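PDB 4HZ2: glutathione S-transferase domain, which binds glutathione and is probably a glutathione S-transferase, which would join the tripeptide through its sulfur to electrophilic compounds. Local coordinates for residues Ala155-Ala166 against Phe195-Trp206. Sequence-based numbering, arbitrary orientation.
Sequences AAALDVMEQHLA and FDLAQWPAVLAW
In the all-helical C-terminal domain, the carboxylate of Glu-162, on helix 144-165, accepts two backbone N-H groups in the first turn of helix 201-211. Its OE1 accepts from Val-203 N at 3.0 Å, and its OE2 accepts from Ala-202 N at 3.0 Å. Both oxygens are met on their syn sides, somewhat out of the carboxylate plane. Glu-162 CG lies anti to the backbone N, and a bend at chi2 (81°) turns the carboxylate onto the helix end, whose dipole would probably favour the charged form. Trp-200, at the N-cap position, lies against the neighbouring turn. Its NE1 donates to Asp-159 OD1 (2.9 Å, N-H...O angle 162°). OD1 lies close to the indole plane; NE1 meets it on the anti side, well out of the carboxylate plane. Leu-158 CB sits over one indole face. A leucine at Trp-200 would probably leave Asp-159 without this donor and Leu-158 without its flat cover. Further along, Leu-165 CD1 packs over the face of Trp-206, whose indole NH bonds to Asp-180 of helix 178-187. A water bridges Leu-165 O and Ala-202 O. The axes of the two short helical segments come within 8.0 Å at 76°, a steep crossing within the helical bundle of the GST C-terminal domain.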
ATOM      1  N   ALA B 155     -13.543  10.982   2.551  1.00 20.26           N
ATOM      2  CA  ALA B 155     -14.804  11.018   1.815  1.00 21.00           C
ATOM      3  C   ALA B 155     -14.587  10.597   0.349  1.00 18.27           C
ATOM      4  O   ALA B 155     -15.377   9.843  -0.201  1.00 18.45           O
ATOM      5  CB  ALA B 155     -15.468  12.399   1.916  1.00 19.59           C
ATOM      6  N   ALA B 156     -13.502  11.053  -0.265  1.00 17.67           N
ATOM      7  CA  ALA B 156     -13.185  10.638  -1.640  1.00 20.37           C
ATOM      8  C   ALA B 156     -12.989   9.105  -1.748  1.00 18.92           C
ATOM      9  O   ALA B 156     -13.394   8.477  -2.737  1.00 17.19           O
ATOM     10  CB  ALA B 156     -11.967  11.388  -2.179  1.00 21.38           C
ATOM     11  N   ALA B 157     -12.369   8.505  -0.729  1.00 17.73           N
ATOM     12  CA  ALA B 157     -12.113   7.041  -0.764  1.00 16.41           C
ATOM     13  C   ALA B 157     -13.457   6.324  -0.627  1.00 14.22           C
ATOM     14  O   ALA B 157     -13.722   5.340  -1.323  1.00 15.96           O
ATOM     15  CB  ALA B 157     -11.170   6.630   0.352  1.00 17.47           C
ATOM     16  N   LEU B 158     -14.325   6.840   0.250  1.00 15.30           N
ATOM     17  CA  LEU B 158     -15.653   6.252   0.409  1.00 14.63           C
ATOM     18  C   LEU B 158     -16.466   6.415  -0.904  1.00 14.83           C
ATOM     19  O   LEU B 158     -17.237   5.517  -1.281  1.00 16.44           O
ATOM     20  CB  LEU B 158     -16.401   6.817   1.639  1.00 15.82           C
ATOM     21  CG  LEU B 158     -15.788   6.448   2.996  1.00 17.48           C
ATOM     22  CD1 LEU B 158     -16.400   7.244   4.146  1.00 20.74           C
ATOM     23  CD2 LEU B 158     -15.930   4.945   3.252  1.00 21.43           C
ATOM     24  N   ASP B 159     -16.276   7.542  -1.597  1.00 16.53           N
ATOM     25  CA  ASP B 159     -16.976   7.754  -2.874  1.00 18.52           C
ATOM     26  C   ASP B 159     -16.580   6.673  -3.906  1.00 17.06           C
ATOM     27  O   ASP B 159     -17.416   6.196  -4.683  1.00 17.14           O
ATOM     28  CB  ASP B 159     -16.650   9.129  -3.476  1.00 19.75           C
ATOM     29  CG  ASP B 159     -17.285  10.278  -2.735  1.00 25.06           C
ATOM     30  OD1 ASP B 159     -18.313  10.071  -2.039  1.00 20.79           O
ATOM     31  OD2 ASP B 159     -16.774  11.419  -2.923  1.00 23.54           O
ATOM     32  N   VAL B 160     -15.300   6.283  -3.899  1.00 16.61           N
ATOM     33  CA  VAL B 160     -14.799   5.261  -4.826  1.00 16.17           C
ATOM     34  C   VAL B 160     -15.491   3.924  -4.474  1.00 15.64           C
ATOM     35  O   VAL B 160     -15.984   3.195  -5.329  1.00 17.08           O
ATOM     36  CB  VAL B 160     -13.256   5.104  -4.743  1.00 15.65           C
ATOM     37  CG1 VAL B 160     -12.794   3.832  -5.451  1.00 16.62           C
ATOM     38  CG2 VAL B 160     -12.541   6.312  -5.337  1.00 17.69           C
ATOM     39  N   MET B 161     -15.531   3.614  -3.188  1.00 14.55           N
ATOM     40  CA  MET B 161     -16.151   2.359  -2.745  1.00 16.87           C
ATOM     41  C   MET B 161     -17.635   2.366  -3.093  1.00 17.82           C
ATOM     42  O   MET B 161     -18.171   1.380  -3.556  1.00 16.09           O
ATOM     43  CB  MET B 161     -15.942   2.196  -1.243  1.00 15.85           C
ATOM     44  CG  MET B 161     -14.477   1.972  -0.911  1.00 16.92           C
ATOM     45  SD  MET B 161     -14.263   1.852   0.874  1.00 19.35           S
ATOM     46  CE  MET B 161     -15.200   0.338   1.217  1.00 16.91           C
ATOM     47  N   GLU B 162     -18.289   3.495  -2.866  1.00 16.91           N
ATOM     48  CA  GLU B 162     -19.731   3.631  -3.153  1.00 15.92           C
ATOM     49  C   GLU B 162     -20.033   3.394  -4.628  1.00 17.64           C
ATOM     50  O   GLU B 162     -21.010   2.709  -4.974  1.00 17.98           O
ATOM     51  CB  GLU B 162     -20.245   5.007  -2.699  1.00 19.99           C
ATOM     52  CG  GLU B 162     -21.719   5.286  -3.040  1.00 21.90           C
ATOM     53  CD  GLU B 162     -22.637   4.620  -2.025  1.00 29.07           C
ATOM     54  OE1 GLU B 162     -22.116   4.084  -1.018  1.00 22.78           O
ATOM     55  OE2 GLU B 162     -23.869   4.628  -2.201  1.00 25.39           O
ATOM     56  N   GLN B 163     -19.200   3.955  -5.495  1.00 17.00           N
ATOM     57  CA  GLN B 163     -19.403   3.862  -6.938  1.00 20.22           C
ATOM     58  C   GLN B 163     -19.359   2.380  -7.355  1.00 16.51           C
ATOM     59  O   GLN B 163     -20.140   1.914  -8.184  1.00 24.16           O
ATOM     60  CB  GLN B 163     -18.280   4.651  -7.640  1.00 23.04           C
ATOM     61  CG  GLN B 163     -18.470   4.950  -9.111  1.00 45.02           C
ATOM     62  CD  GLN B 163     -18.128   3.760  -9.993  1.00108.03           C
ATOM     63  OE1 GLN B 163     -17.285   2.921  -9.654  1.00 41.43           O
ATOM     64  NE2 GLN B 163     -18.786   3.680 -11.129  1.00 44.94           N
ATOM     65  N   HIS B 164     -18.437   1.622  -6.760  1.00 16.19           N
ATOM     66  CA  HIS B 164     -18.310   0.237  -7.129  1.00 17.39           C
ATOM     67  C   HIS B 164     -19.457  -0.586  -6.512  1.00 16.17           C
ATOM     68  O   HIS B 164     -20.086  -1.404  -7.185  1.00 18.93           O
ATOM     69  CB  HIS B 164     -16.971  -0.331  -6.624  1.00 15.58           C
ATOM     70  CG  HIS B 164     -16.852  -1.806  -6.852  1.00 16.95           C
ATOM     71  ND1 HIS B 164     -16.217  -2.345  -7.959  1.00 19.26           N
ATOM     72  CD2 HIS B 164     -17.352  -2.858  -6.152  1.00 16.85           C
ATOM     73  CE1 HIS B 164     -16.321  -3.665  -7.920  1.00 19.43           C
ATOM     74  NE2 HIS B 164     -17.024  -3.998  -6.848  1.00 17.33           N
ATOM     75  N   LEU B 165     -19.712  -0.381  -5.220  1.00 16.26           N
ATOM     76  CA  LEU B 165     -20.647  -1.229  -4.471  1.00 18.15           C
ATOM     77  C   LEU B 165     -22.126  -0.933  -4.780  1.00 18.63           C
ATOM     78  O   LEU B 165     -23.024  -1.685  -4.397  1.00 20.11           O
ATOM     79  CB  LEU B 165     -20.385  -1.079  -2.971  1.00 16.63           C
ATOM     80  CG  LEU B 165     -19.059  -1.786  -2.550  1.00 17.43           C
ATOM     81  CD1 LEU B 165     -18.562  -1.323  -1.183  1.00 18.59           C
ATOM     82  CD2 LEU B 165     -19.126  -3.319  -2.562  1.00 18.64           C
ATOM     83  N   ALA B 166     -22.378   0.173  -5.474  1.00 17.33           N
ATOM     84  CA  ALA B 166     -23.732   0.459  -5.971  1.00 21.15           C
ATOM     85  C   ALA B 166     -24.119  -0.530  -7.083  1.00 22.99           C
ATOM     86  O   ALA B 166     -25.310  -0.819  -7.298  1.00 27.08           O
ATOM     87  CB  ALA B 166     -23.823   1.905  -6.469  1.00 22.19           C
ATOM     88  N   PHE B 195     -17.327   9.805  10.072  1.00 22.75           N
ATOM     89  CA  PHE B 195     -18.019   9.569   8.807  1.00 21.43           C
ATOM     90  C   PHE B 195     -19.371   8.910   9.055  1.00 25.94           C
ATOM     91  O   PHE B 195     -19.471   7.901   9.750  1.00 26.58           O
ATOM     92  CB  PHE B 195     -17.189   8.691   7.839  1.00 22.89           C
ATOM     93  CG  PHE B 195     -15.949   9.366   7.330  1.00 18.81           C
ATOM     94  CD1 PHE B 195     -16.011  10.285   6.282  1.00 21.51           C
ATOM     95  CD2 PHE B 195     -14.720   9.094   7.904  1.00 22.59           C
ATOM     96  CE1 PHE B 195     -14.857  10.908   5.824  1.00 24.45           C
ATOM     97  CE2 PHE B 195     -13.567   9.690   7.449  1.00 25.69           C
ATOM     98  CZ  PHE B 195     -13.632  10.615   6.414  1.00 20.94           C
ATOM     99  N   ASP B 196     -20.416   9.481   8.480  1.00 25.82           N
ATOM    100  CA  ASP B 196     -21.748   8.908   8.621  1.00 25.34           C
ATOM    101  C   ASP B 196     -22.064   8.035   7.402  1.00 23.48           C
ATOM    102  O   ASP B 196     -22.317   8.533   6.314  1.00 22.68           O
ATOM    103  CB  ASP B 196     -22.764  10.029   8.815  1.00 27.17           C
ATOM    104  CG  ASP B 196     -24.198   9.535   8.785  1.00 30.62           C
ATOM    105  OD1 ASP B 196     -24.419   8.306   8.831  1.00 37.26           O
ATOM    106  OD2 ASP B 196     -25.108  10.382   8.710  1.00 42.99           O
ATOM    107  N   LEU B 197     -22.015   6.720   7.569  1.00 22.09           N
ATOM    108  CA  LEU B 197     -22.155   5.810   6.434  1.00 25.14           C
ATOM    109  C   LEU B 197     -23.525   5.843   5.783  1.00 22.86           C
ATOM    110  O   LEU B 197     -23.672   5.354   4.667  1.00 26.67           O
ATOM    111  CB  LEU B 197     -21.804   4.373   6.806  1.00 26.87           C
ATOM    112  CG  LEU B 197     -20.327   4.137   7.103  1.00 26.56           C
ATOM    113  CD1 LEU B 197     -20.133   2.650   7.253  1.00 29.50           C
ATOM    114  CD2 LEU B 197     -19.443   4.690   5.988  1.00 24.21           C
ATOM    115  N   ALA B 198     -24.513   6.435   6.461  1.00 27.77           N
ATOM    116  CA  ALA B 198     -25.826   6.623   5.855  1.00 28.39           C
ATOM    117  C   ALA B 198     -25.694   7.449   4.586  1.00 26.34           C
ATOM    118  O   ALA B 198     -26.532   7.341   3.686  1.00 29.93           O
ATOM    119  CB  ALA B 198     -26.803   7.281   6.835  1.00 31.02           C
ATOM    120  N   GLN B 199     -24.652   8.277   4.517  1.00 22.77           N
ATOM    121  CA  GLN B 199     -24.391   9.086   3.317  1.00 24.69           C
ATOM    122  C   GLN B 199     -23.721   8.313   2.171  1.00 24.05           C
ATOM    123  O   GLN B 199     -23.566   8.856   1.053  1.00 23.85           O
ATOM    124  CB  GLN B 199     -23.545  10.308   3.673  1.00 25.59           C
ATOM    125  CG  GLN B 199     -24.152  11.156   4.767  1.00 31.50           C
ATOM    126  CD  GLN B 199     -25.531  11.647   4.379  1.00 94.80           C
ATOM    127  OE1 GLN B 199     -26.505  11.405   5.088  1.00 69.46           O
ATOM    128  NE2 GLN B 199     -25.624  12.307   3.224  1.00101.10           N
ATOM    129  N   TRP B 200     -23.317   7.069   2.447  1.00 24.40           N
ATOM    130  CA  TRP B 200     -22.770   6.157   1.439  1.00 18.48           C
ATOM    131  C   TRP B 200     -23.541   4.847   1.545  1.00 22.56           C
ATOM    132  O   TRP B 200     -23.019   3.845   2.046  1.00 20.58           O
ATOM    133  CB  TRP B 200     -21.263   5.895   1.677  1.00 19.14           C
ATOM    134  CG  TRP B 200     -20.404   7.130   1.414  1.00 18.64           C
ATOM    135  CD1 TRP B 200     -19.860   7.501   0.220  1.00 19.57           C
ATOM    136  CD2 TRP B 200     -20.017   8.142   2.366  1.00 22.82           C
ATOM    137  NE1 TRP B 200     -19.157   8.687   0.357  1.00 18.72           N
ATOM    138  CE2 TRP B 200     -19.227   9.095   1.666  1.00 18.08           C
ATOM    139  CE3 TRP B 200     -20.254   8.337   3.740  1.00 22.15           C
ATOM    140  CZ2 TRP B 200     -18.677  10.235   2.294  1.00 24.47           C
ATOM    141  CZ3 TRP B 200     -19.687   9.467   4.372  1.00 24.46           C
ATOM    142  CH2 TRP B 200     -18.906  10.402   3.637  1.00 22.55           C
ATOM    143  N   PRO B 201     -24.786   4.844   1.075  1.00 20.84           N
ATOM    144  CA  PRO B 201     -25.676   3.740   1.386  1.00 20.71           C
ATOM    145  C   PRO B 201     -25.224   2.403   0.823  1.00 19.28           C
ATOM    146  O   PRO B 201     -25.534   1.372   1.421  1.00 22.55           O
ATOM    147  CB  PRO B 201     -27.036   4.182   0.785  1.00 25.65           C
ATOM    148  CG  PRO B 201     -26.719   5.319  -0.134  1.00 28.51           C
ATOM    149  CD  PRO B 201     -25.470   5.964   0.403  1.00 21.08           C
ATOM    150  N   ALA B 202     -24.566   2.397  -0.339  1.00 19.38           N
ATOM    151  CA  ALA B 202     -24.048   1.137  -0.903  1.00 19.93           C
ATOM    152  C   ALA B 202     -22.894   0.627  -0.035  1.00 18.03           C
ATOM    153  O   ALA B 202     -22.757  -0.582   0.173  1.00 18.71           O
ATOM    154  CB  ALA B 202     -23.611   1.286  -2.357  1.00 19.00           C
ATOM    155  N   VAL B 203     -22.056   1.529   0.463  1.00 19.63           N
ATOM    156  CA  VAL B 203     -21.013   1.126   1.419  1.00 17.28           C
ATOM    157  C   VAL B 203     -21.644   0.586   2.708  1.00 19.19           C
ATOM    158  O   VAL B 203     -21.205  -0.440   3.235  1.00 19.15           O
ATOM    159  CB  VAL B 203     -20.022   2.269   1.736  1.00 17.30           C
ATOM    160  CG1 VAL B 203     -18.983   1.795   2.739  1.00 18.95           C
ATOM    161  CG2 VAL B 203     -19.358   2.740   0.437  1.00 19.74           C
ATOM    162  N   LEU B 204     -22.687   1.247   3.205  1.00 21.00           N
ATOM    163  CA  LEU B 204     -23.342   0.806   4.447  1.00 20.02           C
ATOM    164  C   LEU B 204     -23.896  -0.604   4.256  1.00 18.53           C
ATOM    165  O   LEU B 204     -23.736  -1.478   5.130  1.00 20.44           O
ATOM    166  CB  LEU B 204     -24.449   1.769   4.874  1.00 20.99           C
ATOM    167  CG  LEU B 204     -25.251   1.441   6.133  1.00 26.81           C
ATOM    168  CD1 LEU B 204     -24.303   1.294   7.308  1.00 37.04           C
ATOM    169  CD2 LEU B 204     -26.311   2.515   6.408  1.00 35.64           C
ATOM    170  N   ALA B 205     -24.511  -0.842   3.095  1.00 18.97           N
ATOM    171  CA  ALA B 205     -25.125  -2.137   2.803  1.00 19.16           C
ATOM    172  C   ALA B 205     -24.046  -3.214   2.709  1.00 20.43           C
ATOM    173  O   ALA B 205     -24.250  -4.381   3.123  1.00 20.87           O
ATOM    174  CB  ALA B 205     -25.971  -2.063   1.535  1.00 21.00           C
ATOM    175  N   TRP B 206     -22.888  -2.832   2.189  1.00 18.11           N
ATOM    176  CA  TRP B 206     -21.774  -3.768   2.053  1.00 18.22           C
ATOM    177  C   TRP B 206     -21.201  -4.064   3.445  1.00 18.67           C
ATOM    178  O   TRP B 206     -20.930  -5.237   3.773  1.00 17.51           O
ATOM    179  CB  TRP B 206     -20.711  -3.178   1.112  1.00 17.60           C
ATOM    180  CG  TRP B 206     -19.381  -3.798   1.190  1.00 16.28           C
ATOM    181  CD1 TRP B 206     -18.954  -4.915   0.526  1.00 14.88           C
ATOM    182  CD2 TRP B 206     -18.263  -3.293   1.923  1.00 16.80           C
ATOM    183  NE1 TRP B 206     -17.615  -5.167   0.847  1.00 14.56           N
ATOM    184  CE2 TRP B 206     -17.171  -4.179   1.697  1.00 16.07           C
ATOM    185  CE3 TRP B 206     -18.079  -2.191   2.769  1.00 18.53           C
ATOM    186  CZ2 TRP B 206     -15.901  -3.982   2.290  1.00 15.75           C
ATOM    187  CZ3 TRP B 206     -16.813  -1.986   3.362  1.00 18.38           C
ATOM    188  CH2 TRP B 206     -15.738  -2.879   3.118  1.00 16.75           C
TER
HETATM  189  O   HOH W   1     -23.619  -2.591  -1.575  1.00 23.79           O